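Local coordinates for long form salivary protein D7L1 (Anopheles stephensi, PDB 3NHI) that binds and sequesters cysteinyl leukotrienes and thromboxane A2 analogues, blunting the vertebrate host's response while the female mosquito feeds on blood, at residues I61-E66 / S71-V76; T93-A98 / V124-Q129; A100-K105 / Y113-P118. All blocks are in the same frame, centred on the assembly; numbering follows the deposited sequence.

Interaction 1: I61-E66 / S71-V76; sequences IYDPQE and SDRIPV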
loop_
_atom_site.group_PDB
_atom_site.type_symbol
_atom_site.label_atom_id
_atom_site.label_comp_id
_atom_site.label_asym_id
_atom_site.label_seq_id
_atom_site.Cartn_x
_atom_site.Cartn_y
_atom_site.Cartn_z
ATOM N N ILE A 61 13.196 6.589 1.391
ATOM C CA ILE A 61 14.131 7.651 1.739
ATOM C C ILE A 61 15.168 7.131 2.748
ATOM O O ILE A 61 16.346 7.516 2.708
ATOM C CB ILE A 61 13.353 8.876 2.298
ATOM C CG1 ILE A 61 12.418 9.445 1.228
ATOM C CG2 ILE A 61 14.295 9.970 2.806
ATOM C CD1 ILE A 61 11.442 10.477 1.760
ATOM N N TYR A 62 14.719 6.265 3.651
ATOM C CA TYR A 62 15.586 5.552 4.582
ATOM C C TYR A 62 15.644 4.080 4.188
ATOM O O TYR A 62 14.605 3.449 3.962
ATOM C CB TYR A 62 15.034 5.670 6.005
ATOM C CG TYR A 62 15.745 4.790 7.009
ATOM C CD1 TYR A 62 17.032 5.104 7.438
ATOM C CD2 TYR A 62 15.124 3.654 7.532
ATOM C CE1 TYR A 62 17.693 4.291 8.361
ATOM C CE2 TYR A 62 15.771 2.847 8.459
ATOM C CZ TYR A 62 17.052 3.171 8.863
ATOM O OH TYR A 62 17.677 2.353 9.779
ATOM N N ASP A 63 16.856 3.532 4.110
ATOM C CA ASP A 63 17.023 2.109 3.872
ATOM C C ASP A 63 17.388 1.398 5.182
ATOM O O ASP A 63 18.453 1.661 5.745
ATOM C CB ASP A 63 18.105 1.842 2.833
ATOM C CG ASP A 63 18.163 0.379 2.452
ATOM O OD1 ASP A 63 17.367 -0.044 1.582
ATOM O OD2 ASP A 63 18.944 -0.364 3.065
ATOM N N PRO A 64 16.515 0.485 5.661
ATOM C CA PRO A 64 16.764 -0.160 6.952
ATOM C C PRO A 64 17.918 -1.163 6.949
ATOM O O PRO A 64 18.504 -1.397 7.998
ATOM C CB PRO A 64 15.436 -0.855 7.279
ATOM C CG PRO A 64 14.652 -0.866 6.045
ATOM C CD PRO A 64 15.205 0.127 5.085
ATOM N N GLN A 65 18.248 -1.739 5.794
ATOM C CA GLN A 65 19.353 -2.706 5.728
ATOM C C GLN A 65 20.709 -2.008 5.806
ATOM O O GLN A 65 21.606 -2.429 6.538
ATOM C CB GLN A 65 19.234 -3.589 4.482
ATOM C CG GLN A 65 17.891 -4.311 4.354
ATOM C CD GLN A 65 17.528 -5.119 5.586
ATOM O OE1 GLN A 65 18.397 -5.715 6.230
ATOM N NE2 GLN A 65 16.242 -5.139 5.928
ATOM N N GLU A 66 20.841 -0.907 5.080
ATOM C CA GLU A 66 22.047 -0.095 5.160
ATOM C C GLU A 66 22.052 0.833 6.366
ATOM O O GLU A 66 23.094 1.385 6.724
ATOM C CB GLU A 66 22.211 0.716 3.879
ATOM C CG GLU A 66 22.500 -0.149 2.673
ATOM C CD GLU A 66 22.444 0.623 1.379
ATOM O OE1 GLU A 66 22.300 -0.025 0.318
ATOM O OE2 GLU A 66 22.547 1.872 1.420
ATOM N N SER A 71 20.176 9.759 -0.035
ATOM C CA SER A 71 20.062 11.110 -0.594
ATOM C C SER A 71 19.883 11.133 -2.111
ATOM O O SER A 71 19.124 11.952 -2.637
ATOM C CB SER A 71 21.278 11.964 -0.208
ATOM O OG SER A 71 22.473 11.526 -0.848
ATOM N N ASP A 72 20.562 10.233 -2.815
ATOM C CA ASP A 72 20.542 10.276 -4.270
ATOM C C ASP A 72 19.226 9.805 -4.877
ATOM O O ASP A 72 18.972 10.013 -6.064
ATOM C CB ASP A 72 21.724 9.501 -4.865
ATOM C CG ASP A 72 23.070 10.206 -4.676
ATOM O OD1 ASP A 72 23.153 11.294 -4.069
ATOM O OD2 ASP A 72 24.067 9.637 -5.147
ATOM N N ARG A 73 18.375 9.194 -4.055
ATOM C CA ARG A 73 17.054 8.779 -4.522
ATOM C C ARG A 73 16.115 9.956 -4.704
ATOM O O ARG A 73 15.177 9.876 -5.495
ATOM C CB ARG A 73 16.429 7.742 -3.591
ATOM C CG ARG A 73 17.175 6.411 -3.617
ATOM C CD ARG A 73 16.560 5.407 -2.664
ATOM N NE ARG A 73 17.296 4.139 -2.674
ATOM C CZ ARG A 73 17.027 3.114 -1.873
ATOM N NH1 ARG A 73 16.070 3.197 -0.964
ATOM N NH2 ARG A 73 17.724 1.993 -1.965
ATOM N N ILE A 74 16.384 11.060 -4.012
ATOM C CA ILE A 74 15.505 12.229 -4.088
ATOM C C ILE A 74 15.483 12.826 -5.504
ATOM O O ILE A 74 14.406 13.057 -6.063
ATOM C CB ILE A 74 15.813 13.263 -2.952
ATOM C CG1 ILE A 74 15.066 12.870 -1.675
ATOM C CG2 ILE A 74 15.424 14.691 -3.356
ATOM C CD1 ILE A 74 15.378 11.471 -1.165
ATOM N N PRO A 75 16.660 13.039 -6.117
ATOM C CA PRO A 75 16.610 13.505 -7.506
ATOM C C PRO A 75 15.978 12.495 -8.473
ATOM O O PRO A 75 15.371 12.907 -9.458
ATOM C CB PRO A 75 18.089 13.753 -7.843
ATOM C CG PRO A 75 18.693 14.105 -6.519
ATOM C CD PRO A 75 18.022 13.156 -5.554
ATOM N N VAL A 76 16.097 11.195 -8.199
ATOM C CA VAL A 76 15.461 10.184 -9.049
ATOM C C VAL A 76 13.934 10.306 -8.954
ATOM O O VAL A 76 13.231 10.292 -9.970
ATOM C CB VAL A 76 15.936 8.757 -8.693
ATOM C CG1 VAL A 76 15.168 7.705 -9.479
ATOM C CG2 VAL A 76 17.443 8.605 -8.932
HETATM O O HOH W 1 15.122 1.001 0.626
HETATM O O HOH W 2 17.675 -0.726 -1.069
#
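With CG of Asp-63 swung anti to the backbone N (chi1 -173°) and Arg-73 running out straight from CG to NE, a carboxylate and a guanidinium from the two ends of a short excursion of the chain are brought near each other, meeting obliquely with two waters between them. They stop short of a salt bridge: OD1 of Asp-63 lies 4.1 Å from NH2 of Arg-73, and the two planes are nearly perpendicular, 87° apart. The waters do the joining. One donates to Asp-63 OD1 and accepts from Arg-73 NH1, at 2.9 Å from that nitrogen. The other gives a hydrogen to the same OD1 and takes one from Arg-73 NH2. Both waters lie in the guanidinium plane, at its edge, so the attraction of opposite charges is relayed through a pair of bridges that share one carboxylate oxygen. The second oxygen is engaged locally: Glu-66 N donates to Asp-63 OD2 at 2.8 Å, nearly straight at 167°, an Asx motif that ties the carboxylate to the turn following strand 62-63 and should limit its rotation. Arg-73 is held as well, because NH1 also donates to the backbone O of Gln-60.

The apolar part is a single van der Waals contact. CG1 of Ile-61 meets CD1 of Ile-74 at 4.3 Å; Ile-61 belongs to the lipid pocket and touches the bound hydroxy fatty acid, and Ile-74 backs it.

In the fold, segment 61-66 holds the first strand of a hairpin, 62-63, antiparallel to strand 68-69, and segment 71-76 follows the second strand and opens helix 73-85. Leu-99 of helix 89-101 touches both isoleucines, while Leu-130 of helix 109-130 packs on Ile-74.

Interaction 2: T93-A98 / V124-Q129; sequences TEYQKA and VNLSRQ
Buried side-chain packing between helix 89-101 and helix 109-130 brings Tyr-95 against Leu-126 and Ser-127, within the all-helical, odorant-binding-protein type of fold that encloses the bound lipid. The contact is narrow: one aromatic side chain from the first helix reaches two consecutive residues of the second, and no hydrogen bond passes directly between the two segments.

Tyr-95 is used along its whole length. Near its root, CB lies 3.7 Å from CD2 of Leu-126. CD2 of Leu-126 is also 3.8 Å from ring atom CD2 of Tyr-95. A single branch of the leucine thus lies against CB and the near side of the ring, obliquely. Since CG of Tyr-95 is anti to its own backbone N (chi1 -175°), the ring spans the gap to helix 109-130, and its far end comes to rest beside Ser-127. There OH of Tyr-95 is 3.4 Å from CB of Ser-127, a packing contact with the methylene.

The phenol's polar partner is Tyr-116, one hydroxyl bonded to the other, which satisfies this buried oxygen. Phe-123 meets the Tyr-95 ring as well, with the planes at about 30°. Ser-127 belongs to the lipid pocket, touching both the bound hydroxy fatty acid and Trp-39, a leukotriene C4-binding residue. Through it, the inter-helix packing passes directly into the pocket wall.

The serine hydroxyl is turned back onto its own helix: Ser-127 OG donates to the carbonyl O of Val-124 at 2.8 Å, with the donor tilted 24° from the carbonyl plane, and that oxygen also accepts from the backbone N of Arg-128, at 3.0 Å.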
loop_
_atom_site.group_PDB
_atom_site.type_symbol
_atom_site.label_atom_id
_atom_site.label_comp_id
_atom_site.label_asym_id
_atom_site.label_seq_id
_atom_site.Cartn_x
_atom_site.Cartn_y
_atom_site.Cartn_z
ATOM N N THR A 93 17.951 19.657 -5.218
ATOM C CA THR A 93 19.354 19.516 -4.833
ATOM C C THR A 93 19.573 19.867 -3.355
ATOM O O THR A 93 20.305 19.172 -2.644
ATOM C CB THR A 93 20.218 20.393 -5.749
ATOM O OG1 THR A 93 20.285 19.760 -7.031
ATOM C CG2 THR A 93 21.635 20.594 -5.196
ATOM N N GLU A 94 18.930 20.943 -2.898
ATOM C CA GLU A 94 19.051 21.355 -1.504
ATOM C C GLU A 94 18.468 20.293 -0.563
ATOM O O GLU A 94 19.042 20.015 0.489
ATOM C CB GLU A 94 18.406 22.735 -1.275
ATOM C CG GLU A 94 19.177 23.907 -1.929
ATOM C CD GLU A 94 18.341 25.172 -2.153
ATOM O OE1 GLU A 94 17.093 25.153 -2.017
ATOM O OE2 GLU A 94 18.950 26.203 -2.508
ATOM N N TYR A 95 17.351 19.681 -0.961
ATOM C CA TYR A 95 16.728 18.602 -0.184
ATOM C C TYR A 95 17.649 17.379 -0.113
ATOM O O TYR A 95 17.900 16.842 0.963
ATOM C CB TYR A 95 15.382 18.268 -0.829
ATOM C CG TYR A 95 14.482 17.261 -0.147
ATOM C CD1 TYR A 95 14.566 16.969 1.217
ATOM C CD2 TYR A 95 13.495 16.614 -0.898
ATOM C CE1 TYR A 95 13.684 16.046 1.798
ATOM C CE2 TYR A 95 12.634 15.699 -0.325
ATOM C CZ TYR A 95 12.736 15.413 1.012
ATOM O OH TYR A 95 11.850 14.505 1.548
ATOM N N GLN A 96 18.168 16.969 -1.269
ATOM C CA GLN A 96 19.155 15.904 -1.358
ATOM C C GLN A 96 20.335 16.164 -0.411
ATOM O O GLN A 96 20.759 15.281 0.339
ATOM C CB GLN A 96 19.648 15.792 -2.808
ATOM C CG GLN A 96 20.832 14.842 -3.006
ATOM C CD GLN A 96 21.479 14.979 -4.371
ATOM O OE1 GLN A 96 21.342 16.006 -5.039
ATOM N NE2 GLN A 96 22.199 13.940 -4.792
ATOM N N LYS A 97 20.855 17.388 -0.443
ATOM C CA LYS A 97 22.011 17.736 0.368
ATOM C C LYS A 97 21.702 17.713 1.863
ATOM O O LYS A 97 22.491 17.194 2.642
ATOM C CB LYS A 97 22.612 19.068 -0.084
ATOM C CG LYS A 97 23.389 18.899 -1.400
ATOM C CD LYS A 97 23.644 20.210 -2.145
ATOM C CE LYS A 97 24.658 21.086 -1.440
ATOM N NZ LYS A 97 24.969 22.249 -2.331
ATOM N N ALA A 98 20.533 18.226 2.255
ATOM C CA ALA A 98 20.111 18.155 3.653
ATOM C C ALA A 98 20.003 16.708 4.139
ATOM O O ALA A 98 20.389 16.390 5.272
ATOM C CB ALA A 98 18.794 18.903 3.859
ATOM N N VAL A 124 9.149 20.451 3.677
ATOM C CA VAL A 124 7.862 19.748 3.682
ATOM C C VAL A 124 7.062 19.932 2.388
ATOM O O VAL A 124 6.597 18.954 1.812
ATOM C CB VAL A 124 7.002 20.062 4.943
ATOM C CG1 VAL A 124 6.752 21.569 5.121
ATOM C CG2 VAL A 124 5.689 19.289 4.894
ATOM N N ASN A 125 6.932 21.163 1.904
ATOM C CA ASN A 125 6.142 21.378 0.694
ATOM C C ASN A 125 6.730 20.687 -0.526
ATOM O O ASN A 125 6.007 20.017 -1.273
ATOM C CB ASN A 125 5.915 22.863 0.452
ATOM C CG ASN A 125 5.042 23.478 1.514
ATOM O OD1 ASN A 125 4.118 22.832 2.022
ATOM N ND2 ASN A 125 5.332 24.719 1.871
ATOM N N LEU A 126 8.045 20.800 -0.705
ATOM C CA LEU A 126 8.720 20.094 -1.788
ATOM C C LEU A 126 8.526 18.581 -1.660
ATOM O O LEU A 126 8.226 17.906 -2.655
ATOM C CB LEU A 126 10.210 20.437 -1.829
ATOM C CG LEU A 126 11.052 19.616 -2.814
ATOM C CD1 LEU A 126 10.657 19.905 -4.249
ATOM C CD2 LEU A 126 12.534 19.884 -2.603
ATOM N N SER A 127 8.669 18.047 -0.448
ATOM C CA SER A 127 8.527 16.610 -0.259
ATOM C C SER A 127 7.130 16.128 -0.639
ATOM O O SER A 127 6.973 15.039 -1.192
ATOM C CB SER A 127 8.885 16.208 1.176
ATOM O OG SER A 127 7.849 16.498 2.111
ATOM N N ARG A 128 6.119 16.951 -0.361
ATOM C CA ARG A 128 4.752 16.614 -0.726
ATOM C C ARG A 128 4.529 16.660 -2.229
ATOM O O ARG A 128 3.698 15.910 -2.758
ATOM C CB ARG A 128 3.751 17.526 -0.015
ATOM C CG ARG A 128 3.794 17.356 1.485
ATOM C CD ARG A 128 2.801 18.262 2.187
ATOM N NE ARG A 128 1.427 17.818 1.961
ATOM C CZ ARG A 128 0.347 18.353 2.519
ATOM N NH1 ARG A 128 0.456 19.381 3.353
ATOM N NH2 ARG A 128 -0.847 17.853 2.241
ATOM N N GLN A 129 5.272 17.511 -2.938
ATOM C CA GLN A 129 5.247 17.493 -4.401
ATOM C C GLN A 129 5.939 16.243 -4.934
ATOM O O GLN A 129 5.371 15.522 -5.758
ATOM C CB GLN A 129 5.896 18.749 -4.983
ATOM C CG GLN A 129 5.078 20.024 -4.750
ATOM C CD GLN A 129 3.676 19.932 -5.344
ATOM O OE1 GLN A 129 3.519 19.670 -6.532
ATOM N NE2 GLN A 129 2.659 20.150 -4.517
#

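Interaction 3: A100-K105 / Y113-P118; sequences AAANAK and YNAYLP. With EAH ((5S,7E,9E,11Z,14Z)-5-hydroxyicosa-7,9,11,14-tetraenoic acid), chain B.
Ala-102 and Ala-115 form the apolar pair, their CB methyls 4.3 Å apart. Beside it is a close packing contact of another kind, not a hydrogen bond: the backbone O of Asn-103 sits 3.3 Å from CB of Ala-115. The chain leaving helix 89-101 thereby runs close over helix 109-130, with CA of Ala-102 5.5 Å from CA of Ala-115; neither alanine has more than a methyl to keep the backbones apart.

The hydrogen bonding is local to the loop after helix 89-101. Lys-105 N donates to Asn-103 OD1 at 2.9 Å, forming an Asx turn; the donor stands well above the amide carbonyl plane, 45° out of it, and the N-H...O angle is 146°.

Contact with the ligand falls to Tyr-116, the residue after Ala-115. With chi1 near -169° its ring swings away from the backbone N and reaches the hydrocarbon tail of the bound hydroxyeicosatetraenoic acid. CE2 of Tyr-116 is 3.7 Å from C17 of the lipid, and OH of Tyr-116 lies 3.5 Å from C19 of the lipid.

Around the contact, Phe-69 of strand 68-69 packs on Ala-102, Ala-104 and Ala-115, joining the small hairpin to this contact, while Leu-56 of helix 46-58 touches Tyr-116.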
loop_
_atom_site.group_PDB
_atom_site.type_symbol
_atom_site.label_atom_id
_atom_site.label_comp_id
_atom_site.label_asym_id
_atom_site.label_seq_id
_atom_site.Cartn_x
_atom_site.Cartn_y
_atom_site.Cartn_z
ATOM N N ALA A 100 21.768 14.188 2.882
ATOM C CA ALA A 100 23.141 13.703 2.951
ATOM C C ALA A 100 23.832 14.090 4.265
ATOM O O ALA A 100 24.755 13.402 4.710
ATOM C CB ALA A 100 23.959 14.175 1.744
ATOM N N ALA A 101 23.389 15.185 4.882
ATOM C CA ALA A 101 23.956 15.620 6.164
ATOM C C ALA A 101 23.374 14.863 7.350
ATOM O O ALA A 101 23.954 14.873 8.435
ATOM C CB ALA A 101 23.728 17.108 6.361
ATOM N N ALA A 102 22.225 14.225 7.144
ATOM C CA ALA A 102 21.472 13.632 8.243
ATOM C C ALA A 102 22.148 12.371 8.771
ATOM O O ALA A 102 22.644 11.548 7.993
ATOM C CB ALA A 102 20.046 13.339 7.805
ATOM N N ASN A 103 22.134 12.216 10.096
ATOM C CA ASN A 103 22.780 11.092 10.776
ATOM C C ASN A 103 21.722 10.144 11.331
ATOM O O ASN A 103 21.012 10.482 12.282
ATOM C CB ASN A 103 23.684 11.612 11.904
ATOM C CG ASN A 103 24.531 10.521 12.547
ATOM O OD1 ASN A 103 24.376 9.328 12.277
ATOM N ND2 ASN A 103 25.442 10.941 13.413
ATOM N N ALA A 104 21.620 8.966 10.722
ATOM C CA ALA A 104 20.642 7.950 11.122
ATOM C C ALA A 104 20.947 7.363 12.494
ATOM O O ALA A 104 20.045 6.839 13.154
ATOM C CB ALA A 104 20.564 6.853 10.086
ATOM N N LYS A 105 22.205 7.461 12.919
ATOM C CA LYS A 105 22.648 6.896 14.206
ATOM C C LYS A 105 22.204 5.429 14.324
ATOM O O LYS A 105 22.560 4.617 13.472
ATOM C CB LYS A 105 22.214 7.787 15.386
ATOM C CG LYS A 105 22.866 9.163 15.367
ATOM C CD LYS A 105 22.563 9.980 16.611
ATOM C CE LYS A 105 23.279 11.313 16.547
ATOM N NZ LYS A 105 22.989 12.178 17.722
ATOM N N TYR A 113 13.569 10.196 13.494
ATOM C CA TYR A 113 12.764 11.395 13.707
ATOM C C TYR A 113 13.636 12.618 13.979
ATOM O O TYR A 113 13.453 13.664 13.347
ATOM C CB TYR A 113 11.788 11.165 14.854
ATOM C CG TYR A 113 10.956 12.371 15.243
ATOM C CD1 TYR A 113 9.706 12.588 14.663
ATOM C CD2 TYR A 113 11.406 13.280 16.203
ATOM C CE1 TYR A 113 8.917 13.673 15.029
ATOM C CE2 TYR A 113 10.623 14.378 16.576
ATOM C CZ TYR A 113 9.381 14.562 15.986
ATOM O OH TYR A 113 8.606 15.645 16.345
ATOM N N ASN A 114 14.578 12.495 14.912
ATOM C CA ASN A 114 15.427 13.628 15.264
ATOM C C ASN A 114 16.258 14.095 14.072
ATOM O O ASN A 114 16.426 15.295 13.866
ATOM C CB ASN A 114 16.339 13.292 16.452
ATOM C CG ASN A 114 15.589 13.220 17.775
ATOM O OD1 ASN A 114 14.492 13.762 17.920
ATOM N ND2 ASN A 114 16.200 12.568 18.759
ATOM N N ALA A 115 16.779 13.150 13.295
ATOM C CA ALA A 115 17.583 13.495 12.125
ATOM C C ALA A 115 16.742 14.127 11.025
ATOM O O ALA A 115 17.169 15.101 10.394
ATOM C CB ALA A 115 18.308 12.262 11.592
ATOM N N TYR A 116 15.552 13.579 10.791
ATOM C CA TYR A 116 14.737 14.035 9.680
ATOM C C TYR A 116 13.951 15.313 9.975
ATOM O O TYR A 116 13.641 16.072 9.058
ATOM C CB TYR A 116 13.820 12.921 9.142
ATOM C CG TYR A 116 13.174 13.311 7.831
ATOM C CD1 TYR A 116 13.925 13.365 6.658
ATOM C CD2 TYR A 116 11.825 13.675 7.778
ATOM C CE1 TYR A 116 13.342 13.761 5.455
ATOM C CE2 TYR A 116 11.231 14.065 6.586
ATOM C CZ TYR A 116 11.995 14.107 5.437
ATOM O OH TYR A 116 11.405 14.513 4.257
ATOM N N LEU A 117 13.656 15.570 11.252
ATOM C CA LEU A 117 12.789 16.688 11.614
ATOM C C LEU A 117 13.145 18.045 10.996
ATOM O O LEU A 117 12.277 18.665 10.397
ATOM C CB LEU A 117 12.624 16.798 13.140
ATOM C CG LEU A 117 11.573 17.812 13.626
ATOM C CD1 LEU A 117 10.163 17.487 13.126
ATOM C CD2 LEU A 117 11.586 17.938 15.142
ATOM N N PRO A 118 14.414 18.500 11.098
ATOM C CA PRO A 118 14.700 19.791 10.456
ATOM C C PRO A 118 14.636 19.746 8.930
ATOM O O PRO A 118 14.310 20.749 8.289
ATOM C CB PRO A 118 16.123 20.123 10.932
ATOM C CG PRO A 118 16.706 18.814 11.342
ATOM C CD PRO A 118 15.571 17.991 11.859
HETATM O O1 EAH B . -4.691 11.432 -2.783
HETATM C C1 EAH B . -4.229 11.700 -1.645
HETATM O O2 EAH B . -4.908 11.585 -0.595
HETATM C C2 EAH B . -2.793 12.173 -1.544
HETATM C C3 EAH B . -2.505 12.782 -0.170
HETATM C C4 EAH B . -1.925 11.748 0.792
HETATM C C5 EAH B . -1.686 12.368 2.153
HETATM O O3 EAH B . -0.648 13.201 2.074
HETATM C C6 EAH B . -1.400 11.280 3.184
HETATM C C7 EAH B . -1.002 11.876 4.525
HETATM C C8 EAH B . 0.475 11.659 4.777
HETATM C C9 EAH B . 0.891 12.423 5.948
HETATM C C10 EAH B . 2.215 12.391 6.089
HETATM C C11 EAH B . 2.577 13.172 7.269
HETATM C C12 EAH B . 3.837 13.410 7.642
HETATM C C13 EAH B . 5.042 12.881 6.899
HETATM C C14 EAH B . 5.468 11.588 7.560
HETATM C C15 EAH B . 6.736 11.248 7.804
HETATM C C16 EAH B . 7.918 12.111 7.436
HETATM C C17 EAH B . 8.534 11.577 6.152
HETATM C C18 EAH B . 7.989 12.323 4.942
HETATM C C19 EAH B . 8.894 12.115 3.739
HETATM C C20 EAH B . 8.309 12.773 2.510
#

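In the fold
From the N terminus, interaction 1 comes first, closing the short loop that holds the two-stranded hairpin and delivering the chain to helix 73-85. It is complete before the others begin. Interaction 2 then opens in helix 89-101 and closes far along helix 109-130; within that span, interaction 3 closes the tighter turn between the same two helices, so the pair is nested, never crossed. A probable hydrogen bond from OH of Tyr-95 to OH of Tyr-116, 2.7 Å, couples interactions 2 and 3. Asp-72 OD1 and Gln-96 NE2, 2.9 Å apart, link interaction 1 to interaction 2. Together the three tie hairpin and helices around the lipid.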